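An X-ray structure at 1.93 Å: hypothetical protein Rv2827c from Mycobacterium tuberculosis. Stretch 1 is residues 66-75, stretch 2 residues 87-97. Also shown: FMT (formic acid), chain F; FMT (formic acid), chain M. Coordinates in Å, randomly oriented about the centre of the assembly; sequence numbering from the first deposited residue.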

# COMPACT_ATOMS: atom_id res chain seq x y z
N GLN A 66 -1.96 -21.14 -5.24
CA GLN A 66 -1.42 -20.30 -6.31
C GLN A 66 -1.54 -18.82 -5.95
O GLN A 66 -2.61 -18.36 -5.52
CB GLN A 66 -2.10 -20.60 -7.65
CG GLN A 66 -1.33 -20.05 -8.82
CD GLN A 66 -1.89 -20.53 -10.15
OE1 GLN A 66 -2.29 -21.68 -10.29
NE2 GLN A 66 -1.91 -19.64 -11.13
N LEU A 67 -0.45 -18.09 -6.14
CA LEU A 67 -0.48 -16.64 -5.97
C LEU A 67 -0.61 -15.92 -7.32
O LEU A 67 -0.42 -16.53 -8.36
CB LEU A 67 0.76 -16.17 -5.19
CG LEU A 67 0.79 -16.57 -3.71
CD1 LEU A 67 2.18 -16.19 -3.11
CD2 LEU A 67 -0.40 -15.96 -2.86
N PRO A 68 -0.99 -14.62 -7.29
CA PRO A 68 -1.32 -13.86 -8.52
C PRO A 68 -0.20 -13.74 -9.53
O PRO A 68 -0.47 -13.63 -10.73
CB PRO A 68 -1.70 -12.47 -7.99
CG PRO A 68 -2.18 -12.73 -6.58
CD PRO A 68 -1.28 -13.82 -6.08
N VAL A 69 1.05 -13.77 -9.07
CA VAL A 69 2.15 -13.66 -10.01
C VAL A 69 2.56 -15.05 -10.53
O VAL A 69 2.64 -16.01 -9.78
CB VAL A 69 3.32 -12.80 -9.44
CG1 VAL A 69 4.45 -12.74 -10.43
CG2 VAL A 69 2.82 -11.36 -9.20
N LYS A 70 2.78 -15.15 -11.83
CA LYS A 70 3.11 -16.45 -12.43
C LYS A 70 4.34 -17.07 -11.78
O LYS A 70 5.38 -16.41 -11.64
CB LYS A 70 3.31 -16.32 -13.94
N GLY A 71 4.24 -18.33 -11.41
CA GLY A 71 5.40 -19.07 -10.93
C GLY A 71 5.62 -18.91 -9.43
O GLY A 71 6.73 -19.13 -8.95
N THR A 72 4.57 -18.50 -8.71
CA THR A 72 4.63 -18.33 -7.26
C THR A 72 3.43 -19.00 -6.57
O THR A 72 2.31 -19.04 -7.13
CB THR A 72 4.66 -16.84 -6.85
OG1 THR A 72 3.44 -16.21 -7.23
CG2 THR A 72 5.83 -16.13 -7.52
N TRP A 73 3.67 -19.49 -5.35
CA TRP A 73 2.67 -20.16 -4.54
C TRP A 73 2.92 -19.79 -3.11
O TRP A 73 4.04 -19.43 -2.75
CB TRP A 73 2.79 -21.69 -4.68
CG TRP A 73 2.36 -22.17 -5.99
CD1 TRP A 73 1.12 -22.62 -6.34
CD2 TRP A 73 3.15 -22.20 -7.17
NE1 TRP A 73 1.09 -22.94 -7.68
CE2 TRP A 73 2.32 -22.68 -8.22
CE3 TRP A 73 4.48 -21.88 -7.45
CZ2 TRP A 73 2.79 -22.86 -9.53
CZ3 TRP A 73 4.94 -22.04 -8.76
CH2 TRP A 73 4.10 -22.52 -9.78
N ALA A 74 1.88 -19.88 -2.30
CA ALA A 74 2.02 -19.82 -0.86
C ALA A 74 1.97 -21.24 -0.28
O ALA A 74 1.11 -22.06 -0.66
CB ALA A 74 0.88 -18.96 -0.23
N PHE A 75 2.90 -21.53 0.62
CA PHE A 75 2.89 -22.78 1.39
C PHE A 75 2.03 -22.55 2.63
O PHE A 75 2.26 -21.61 3.37
CB PHE A 75 4.33 -23.16 1.78
CG PHE A 75 4.43 -24.39 2.66
CD1 PHE A 75 4.01 -25.64 2.18
CD2 PHE A 75 4.90 -24.29 3.96
CE1 PHE A 75 4.10 -26.76 2.98
CE2 PHE A 75 5.01 -25.41 4.77
CZ PHE A 75 4.60 -26.67 4.26
N TYR A 87 -0.67 -8.94 2.18
CA TYR A 87 0.22 -8.44 1.15
C TYR A 87 0.87 -9.54 0.34
O TYR A 87 1.80 -9.27 -0.41
CB TYR A 87 1.28 -7.52 1.76
CG TYR A 87 0.70 -6.30 2.50
CD1 TYR A 87 -0.31 -5.53 1.94
CD2 TYR A 87 1.19 -5.94 3.74
CE1 TYR A 87 -0.85 -4.43 2.61
CE2 TYR A 87 0.67 -4.83 4.42
CZ TYR A 87 -0.35 -4.08 3.84
OH TYR A 87 -0.84 -2.98 4.52
N LEU A 88 0.38 -10.77 0.46
CA LEU A 88 1.01 -11.86 -0.27
C LEU A 88 1.05 -11.66 -1.79
O LEU A 88 2.03 -12.03 -2.42
CB LEU A 88 0.40 -13.23 0.11
CG LEU A 88 1.09 -14.02 1.20
CD1 LEU A 88 0.31 -15.30 1.56
CD2 LEU A 88 2.56 -14.35 0.85
N PRO A 89 -0.01 -11.06 -2.39
CA PRO A 89 0.13 -10.70 -3.82
C PRO A 89 1.38 -9.85 -4.15
O PRO A 89 2.03 -10.08 -5.17
CB PRO A 89 -1.14 -9.90 -4.11
CG PRO A 89 -2.16 -10.43 -3.09
CD PRO A 89 -1.37 -10.77 -1.87
N LEU A 90 1.70 -8.88 -3.30
CA LEU A 90 2.87 -8.04 -3.53
C LEU A 90 4.18 -8.75 -3.23
O LEU A 90 5.17 -8.59 -3.95
CB LEU A 90 2.77 -6.75 -2.71
CG LEU A 90 1.65 -5.81 -3.19
CD1 LEU A 90 1.51 -4.66 -2.22
CD2 LEU A 90 1.93 -5.30 -4.61
N ARG A 91 4.20 -9.53 -2.15
CA ARG A 91 5.37 -10.36 -1.88
C ARG A 91 5.59 -11.36 -3.01
O ARG A 91 6.73 -11.68 -3.32
CB ARG A 91 5.21 -11.10 -0.54
CG ARG A 91 4.93 -10.16 0.63
CD ARG A 91 5.07 -10.88 1.95
NE ARG A 91 4.20 -10.30 2.97
CZ ARG A 91 4.49 -9.22 3.70
NH1 ARG A 91 5.65 -8.59 3.55
NH2 ARG A 91 3.62 -8.77 4.60
N SER A 92 4.52 -11.87 -3.62
CA SER A 92 4.74 -12.78 -4.76
C SER A 92 5.38 -12.09 -5.96
O SER A 92 6.17 -12.70 -6.72
CB SER A 92 3.45 -13.51 -5.17
OG SER A 92 2.66 -12.78 -6.08
N TRP A 93 5.06 -10.82 -6.15
CA TRP A 93 5.74 -10.00 -7.14
C TRP A 93 7.23 -9.83 -6.84
O TRP A 93 8.08 -10.08 -7.73
CB TRP A 93 5.02 -8.66 -7.30
CG TRP A 93 5.49 -7.82 -8.49
CD1 TRP A 93 6.35 -8.18 -9.47
CD2 TRP A 93 5.05 -6.50 -8.80
NE1 TRP A 93 6.51 -7.14 -10.38
CE2 TRP A 93 5.70 -6.10 -9.98
CE3 TRP A 93 4.14 -5.61 -8.19
CZ2 TRP A 93 5.51 -4.84 -10.56
CZ3 TRP A 93 3.94 -4.36 -8.78
CH2 TRP A 93 4.62 -3.98 -9.93
N LEU A 94 7.58 -9.45 -5.61
CA LEU A 94 9.00 -9.33 -5.21
C LEU A 94 9.77 -10.64 -5.35
O LEU A 94 10.99 -10.64 -5.60
CB LEU A 94 9.11 -8.84 -3.77
CG LEU A 94 8.69 -7.40 -3.58
CD1 LEU A 94 8.49 -7.13 -2.08
CD2 LEU A 94 9.71 -6.46 -4.20
N ALA A 95 9.05 -11.75 -5.18
CA ALA A 95 9.64 -13.09 -5.33
C ALA A 95 10.14 -13.34 -6.74
O ALA A 95 11.16 -14.01 -6.93
CB ALA A 95 8.64 -14.16 -4.93
N ARG A 96 9.42 -12.82 -7.73
CA ARG A 96 9.83 -12.88 -9.13
C ARG A 96 10.74 -11.73 -9.57
O ARG A 96 11.63 -11.91 -10.41
CB ARG A 96 8.62 -12.86 -10.04
CG ARG A 96 7.63 -14.01 -9.90
CD ARG A 96 8.29 -15.36 -9.89
NE ARG A 96 9.02 -15.70 -11.11
CZ ARG A 96 9.50 -16.91 -11.33
NH1 ARG A 96 9.27 -17.88 -10.45
NH2 ARG A 96 10.17 -17.17 -12.44
N ASP A 97 10.49 -10.53 -9.02
CA ASP A 97 11.20 -9.32 -9.42
C ASP A 97 11.53 -8.51 -8.18
O ASP A 97 10.67 -7.78 -7.67
CB ASP A 97 10.35 -8.48 -10.38
CG ASP A 97 11.10 -7.27 -10.96
OD1 ASP A 97 12.27 -7.07 -10.60
OD2 ASP A 97 10.50 -6.51 -11.75
C FMT F . -3.92 -3.41 4.53
O1 FMT F . -3.72 -4.02 5.59
O2 FMT F . -3.25 -2.44 4.15
C FMT M . 1.77 -12.01 -14.18
O1 FMT M . 2.35 -12.81 -13.45
O2 FMT M . 0.64 -11.56 -13.99

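This is a mainly apolar packing of the segment leading into a turn, the turn itself and the strand after it, against one side of a helix, with a single weak hydrogen bond crossing at the periphery. The strand beginning at Thr 72 and the helix beginning at Leu 88 run at 125° to each other, their axes 8.9 Å apart at closest approach, and 485 Å² of surface is buried in all.

Ser 92 sits at the centre. Its compact side chain points toward the other stretch and is closely surrounded: Thr 72 OG1 lies 3.4 Å and Leu 67 CD1 3.6 Å from Ser 92 CB, and Val 69 CB lies 3.4 Å from Ser 92 OG. Both hydroxyls are satisfied within their own stretches, since Ser 92 OG donates to Pro 89 O (2.9 Å) and Thr 72 OG1 donates to Val 69 O (2.7 Å). Their polarity is thus spent locally, the second bond bracing the type II turn from Val 69 to Thr 72.

Around this centre the packing is aliphatic. Leu 67 CD2 meets Leu 88 CB at 4.1 Å, and Leu 88 CD1 reaches Ala 74 CB, also at 4.1 Å. The two prolines touch through Pro 68 CG and Pro 89 CB (3.9 Å), compact rings that fit where the backbones run close. Branched Val 69 spreads its methyls over the helix: CG2 is 4.0 Å from Trp 93 CB, while CG1 is 3.5 Å from Arg 96 CG.

Arg 96 closes the contact with its long, flexible chain. Its methylene CD packs 3.5 Å from Thr 72 CG2, and its NH1 donates a weak hydrogen bond to Gly 71 O (3.2 Å, 122°). Glycine suits this turn position: at phi/psi 87/20 a CB would jam against the preceding carbonyl oxygen, and it would also lie 3.0 Å from Arg 96 NH1.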